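Local coordinates for putative modulator of DNA gyrase (Bacteroides thetaiotaomicron, PDB 1VPB), which belongs to the PmbA/TldD (peptidase U62) family and is probably a metallopeptidase, though named a putative modulator of DNA gyrase, at residues G395-I398 against L403-P406; K370-T375 against V446-L451. All coordinates share one frame; numbering follows the deposited sequence.

Interaction 1 (G395-I398 against L403-P406)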
loop_
_atom_site.group_PDB
_atom_site.type_symbol
_atom_site.label_atom_id
_atom_site.label_comp_id
_atom_site.label_asym_id
_atom_site.label_seq_id
_atom_site.Cartn_x
_atom_site.Cartn_y
_atom_site.Cartn_z
ATOM N N GLY A 395 -4.949 26.295 3.225
ATOM C CA GLY A 395 -4.961 27.248 2.132
ATOM C C GLY A 395 -4.854 28.688 2.600
ATOM O O GLY A 395 -3.980 29.050 3.399
ATOM N N PHE A 396 -5.742 29.525 2.073
ATOM C CA PHE A 396 -5.754 30.930 2.392
ATOM C C PHE A 396 -7.156 31.468 2.515
ATOM O O PHE A 396 -8.060 31.077 1.759
ATOM C CB PHE A 396 -5.047 31.716 1.300
ATOM C CG PHE A 396 -3.577 31.585 1.356
ATOM C CD1 PHE A 396 -2.950 30.552 0.690
ATOM C CD2 PHE A 396 -2.823 32.478 2.122
ATOM C CE1 PHE A 396 -1.578 30.400 0.759
ATOM C CE2 PHE A 396 -1.453 32.338 2.185
ATOM C CZ PHE A 396 -0.838 31.281 1.490
ATOM N N LEU A 397 -7.312 32.397 3.442
ATOM C CA LEU A 397 -8.501 33.224 3.478
ATOM C C LEU A 397 -8.487 34.135 2.242
ATOM O O LEU A 397 -7.415 34.580 1.798
ATOM C CB LEU A 397 -8.512 34.023 4.777
ATOM C CG LEU A 397 -9.723 34.829 5.191
ATOM C CD1 LEU A 397 -10.962 33.931 5.222
ATOM C CD2 LEU A 397 -9.465 35.488 6.558
ATOM N N ILE A 398 -9.677 34.400 1.695
ATOM C CA ILE A 398 -9.870 35.328 0.566
ATOM C C ILE A 398 -10.759 36.432 1.069
ATOM O O ILE A 398 -11.854 36.149 1.528
ATOM C CB ILE A 398 -10.583 34.673 -0.657
ATOM C CG1 ILE A 398 -9.905 33.376 -1.128
ATOM C CG2 ILE A 398 -10.611 35.650 -1.813
ATOM C CD1 ILE A 398 -10.722 32.593 -2.153
ATOM N N LEU A 403 -5.860 37.093 -1.387
ATOM C CA LEU A 403 -5.469 36.089 -0.425
ATOM C C LEU A 403 -4.882 36.785 0.772
ATOM O O LEU A 403 -4.001 37.655 0.625
ATOM C CB LEU A 403 -4.435 35.131 -1.023
ATOM C CG LEU A 403 -4.800 34.328 -2.279
ATOM C CD1 LEU A 403 -3.774 33.294 -2.550
ATOM C CD2 LEU A 403 -6.147 33.689 -2.096
ATOM N N THR A 404 -5.369 36.458 1.964
ATOM C CA THR A 404 -4.790 37.039 3.168
ATOM C C THR A 404 -4.238 35.951 4.082
ATOM O O THR A 404 -3.178 35.395 3.792
ATOM C CB THR A 404 -5.788 37.979 3.886
ATOM O OG1 THR A 404 -6.989 37.269 4.221
ATOM C CG2 THR A 404 -6.258 39.091 2.934
ATOM N N GLN A 405 -4.943 35.656 5.169
ATOM C CA GLN A 405 -4.400 34.806 6.217
ATOM C C GLN A 405 -4.196 33.406 5.721
ATOM O O GLN A 405 -5.097 32.834 5.078
ATOM C CB GLN A 405 -5.341 34.779 7.418
ATOM C CG GLN A 405 -4.735 34.076 8.633
ATOM C CD GLN A 405 -5.771 33.438 9.530
ATOM O OE1 GLN A 405 -5.936 32.208 9.510
ATOM N NE2 GLN A 405 -6.497 34.255 10.289
ATOM N N PRO A 406 -3.027 32.827 5.962
ATOM C CA PRO A 406 -2.835 31.406 5.638
ATOM C C PRO A 406 -3.655 30.560 6.598
ATOM O O PRO A 406 -3.761 30.894 7.785
ATOM C CB PRO A 406 -1.337 31.178 5.840
ATOM C CG PRO A 406 -0.808 32.370 6.467
ATOM C CD PRO A 406 -1.828 33.446 6.535
#
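Phe396 meets Pro406 across two antiparallel strands, and its side chain touches Leu403, Thr404 and Pro406 in turn from CB outward. Its CB lies 4.1 Å from CD2 of Leu403. With CG anti to the carbonyl carbon (chi1 -75°), the ring runs alongside segment 403-406, and its CD2 comes 3.4 Å from the carbonyl O of Thr404, which sits at the ring edge and near its plane. One atom further out, CE2 of Phe396 packs 3.8 Å from CB of Pro406, while Arg235 touches the same aromatic side chain from a neighbouring loop. Leu403 also turns its CD2 to CG1 of Ile398, the two side chains lying alongside and pointing the same way; Ile365 of helix 361-366 and Leu373 of strand 370-378 pack against both.

Leu397 supplies the backbone bonds between the segments. Its N donates to O of Gln405 at 2.8 Å, nearly in line with that carbonyl, and its O accepts the N-H of Thr404, again at 2.8 Å but from a donor tilted 31° from the carbonyl plane. The same Leu397 O receives a CA-H contact from Leu403. Leu397 points its CB toward the partner segment, where it lies 3.6 Å from OG1 of Thr404, a hydroxyl whose hydrogen bond goes to Glu399.

Phe396 with Pro406 and Ile398 with Leu403 are both non-hydrogen-bonded pairs, yet between them a single residue, Leu397, stands opposite two, Thr404 and Gln405. This one-residue shift in register is a beta bulge, set near the turn of the beta hairpin formed by strands 388-399 and 402-413 in the C-terminal part of the protein.

Interaction 2 (K370-T375 against V446-L451)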
loop_
_atom_site.group_PDB
_atom_site.type_symbol
_atom_site.label_atom_id
_atom_site.label_comp_id
_atom_site.label_asym_id
_atom_site.label_seq_id
_atom_site.Cartn_x
_atom_site.Cartn_y
_atom_site.Cartn_z
ATOM N N LYS A 370 -15.691 36.856 0.184
ATOM C CA LYS A 370 -15.338 36.174 1.427
ATOM C C LYS A 370 -15.257 34.700 1.185
ATOM O O LYS A 370 -16.273 34.035 0.958
ATOM C CB LYS A 370 -16.362 36.443 2.519
ATOM C CG LYS A 370 -16.118 35.708 3.840
ATOM C CD LYS A 370 -17.132 36.153 4.920
ATOM C CE LYS A 370 -17.090 35.228 6.133
ATOM N NZ LYS A 370 -18.088 35.610 7.166
ATOM N N GLY A 371 -14.041 34.173 1.191
ATOM C CA GLY A 371 -13.879 32.794 0.836
ATOM C C GLY A 371 -12.643 32.215 1.451
ATOM O O GLY A 371 -11.930 32.888 2.195
ATOM N N ILE A 372 -12.432 30.962 1.119
ATOM C CA ILE A 372 -11.217 30.230 1.449
ATOM C C ILE A 372 -10.757 29.532 0.196
ATOM O O ILE A 372 -11.523 28.830 -0.477
ATOM C CB ILE A 372 -11.502 29.209 2.580
ATOM C CG1 ILE A 372 -11.810 29.974 3.865
ATOM C CG2 ILE A 372 -10.321 28.219 2.737
ATOM C CD1 ILE A 372 -12.147 29.089 5.070
ATOM N N LEU A 373 -9.474 29.697 -0.108
ATOM C CA LEU A 373 -8.851 28.964 -1.180
ATOM C C LEU A 373 -8.274 27.707 -0.548
ATOM O O LEU A 373 -7.495 27.794 0.394
ATOM C CB LEU A 373 -7.732 29.796 -1.807
ATOM C CG LEU A 373 -6.816 28.975 -2.732
ATOM C CD1 LEU A 373 -7.521 28.433 -3.964
ATOM C CD2 LEU A 373 -5.601 29.818 -3.112
ATOM N N VAL A 374 -8.661 26.550 -1.062
ATOM C CA VAL A 374 -8.130 25.263 -0.615
ATOM C C VAL A 374 -6.956 24.809 -1.475
ATOM O O VAL A 374 -7.085 24.556 -2.679
ATOM C CB VAL A 374 -9.247 24.191 -0.605
ATOM C CG1 VAL A 374 -8.673 22.795 -0.275
ATOM C CG2 VAL A 374 -10.297 24.608 0.411
ATOM N N THR A 375 -5.783 24.732 -0.854
ATOM C CA THR A 375 -4.591 24.299 -1.572
ATOM C C THR A 375 -4.162 22.907 -1.174
ATOM O O THR A 375 -3.123 22.403 -1.651
ATOM C CB THR A 375 -3.426 25.279 -1.313
ATOM O OG1 THR A 375 -3.138 25.373 0.095
ATOM C CG2 THR A 375 -3.804 26.667 -1.742
ATOM N N VAL A 446 -20.273 27.171 1.510
ATOM C CA VAL A 446 -19.684 25.918 1.984
ATOM C C VAL A 446 -19.310 26.107 3.466
ATOM O O VAL A 446 -18.792 27.155 3.852
ATOM C CB VAL A 446 -18.443 25.543 1.167
ATOM C CG1 VAL A 446 -17.752 24.292 1.725
ATOM C CG2 VAL A 446 -18.826 25.307 -0.303
ATOM N N ASP A 447 -19.582 25.074 4.267
ATOM C CA ASP A 447 -19.318 25.065 5.699
ATOM C C ASP A 447 -17.893 24.680 6.041
ATOM O O ASP A 447 -17.398 23.617 5.622
ATOM C CB ASP A 447 -20.294 24.115 6.402
ATOM C CG ASP A 447 -21.591 24.768 6.696
ATOM O OD1 ASP A 447 -21.587 25.742 7.496
ATOM O OD2 ASP A 447 -22.649 24.378 6.187
ATOM N N PHE A 448 -17.249 25.581 6.790
ATOM C CA PHE A 448 -15.924 25.341 7.381
ATOM C C PHE A 448 -16.043 25.479 8.894
ATOM O O PHE A 448 -16.686 26.421 9.391
ATOM C CB PHE A 448 -14.878 26.342 6.880
ATOM C CG PHE A 448 -14.593 26.252 5.417
ATOM C CD1 PHE A 448 -15.479 26.823 4.490
ATOM C CD2 PHE A 448 -13.431 25.638 4.950
ATOM C CE1 PHE A 448 -15.220 26.762 3.139
ATOM C CE2 PHE A 448 -13.165 25.550 3.595
ATOM C CZ PHE A 448 -14.066 26.106 2.675
ATOM N N SER A 449 -15.387 24.564 9.601
ATOM C CA SER A 449 -15.372 24.572 11.065
ATOM C C SER A 449 -13.994 24.230 11.612
ATOM O O SER A 449 -13.231 23.502 10.989
ATOM C CB SER A 449 -16.372 23.555 11.572
ATOM O OG SER A 449 -16.190 22.324 10.893
ATOM N N GLY A 450 -13.697 24.725 12.805
ATOM C CA GLY A 450 -12.387 24.490 13.427
ATOM C C GLY A 450 -12.169 23.064 13.923
ATOM O O GLY A 450 -13.111 22.454 14.453
ATOM N N LEU A 451 -10.951 22.540 13.692
ATOM C CA LEU A 451 -10.350 21.354 14.387
ATOM C C LEU A 451 -9.292 20.630 13.535
ATOM O O LEU A 451 -8.088 20.722 13.783
ATOM C CB LEU A 451 -11.389 20.324 14.876
ATOM C CG LEU A 451 -11.812 20.307 16.360
ATOM C CD1 LEU A 451 -12.026 21.685 17.033
ATOM C CD2 LEU A 451 -13.080 19.445 16.472
ATOM O OXT LEU A 451 -9.599 19.906 12.589
#
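Ile372 and Phe448 both hold their first side-chain branch anti to the carbonyl carbon (chi1 -68° for CG1 of Ile372, -64° for CG of Phe448), and the isoleucine then runs on fully extended to CD1. The two side chains approach from opposite directions, across strands whose nearest CA atoms, those of the same two residues, are 9.0 Å apart. CD1 of Ile372 lands over one face of the Phe448 ring in a CH-pi contact, 3.8 Å from the ring centroid and 15° off the normal, displaced toward CD2. The rest of the isoleucine follows the ring outward: its CG2 reaches CE2 of Phe448 at 4.0 Å, and its CB reaches CZ of Phe448 at the same distance. Val374 adds a looser touch, its CG2 lying 4.4 Å from CE2 of Phe448 at the ring edge.

All three residues are buried, and no hydrogen bond crosses between the segments. Met249 and Met410 also pack on Phe448, while Ile393 touches both Ile372 and Phe448. Strand 245-251 lies between the two strands and pairs with both, and strands 388-399 and 402-413 close the pairings into a ring: the contact belongs to the apolar interior of a barrel-like sheet.

Interactions 1 and 2 have centres about 10 Å apart and meet through strands 388-399 and 370-378, neighbours in one mixed sheet. Two probable hydrogen bonds join them: O of Phe396 to N of Leu373 at 2.7 Å, and N of Ile398 to O of Gly371 at 2.8 Å. CD1 of Leu397 also packs 3.3 Å from O of Gly371. Interaction 1 joins neighbouring strands 388-399 and 402-413 along the ring, whereas interaction 2 reaches across its inside between strands that are not paired with each other. In sequence, both segments of interaction 1 fall between the two segments of interaction 2. Each segment lies within the PmbA/TldD C-terminal family region.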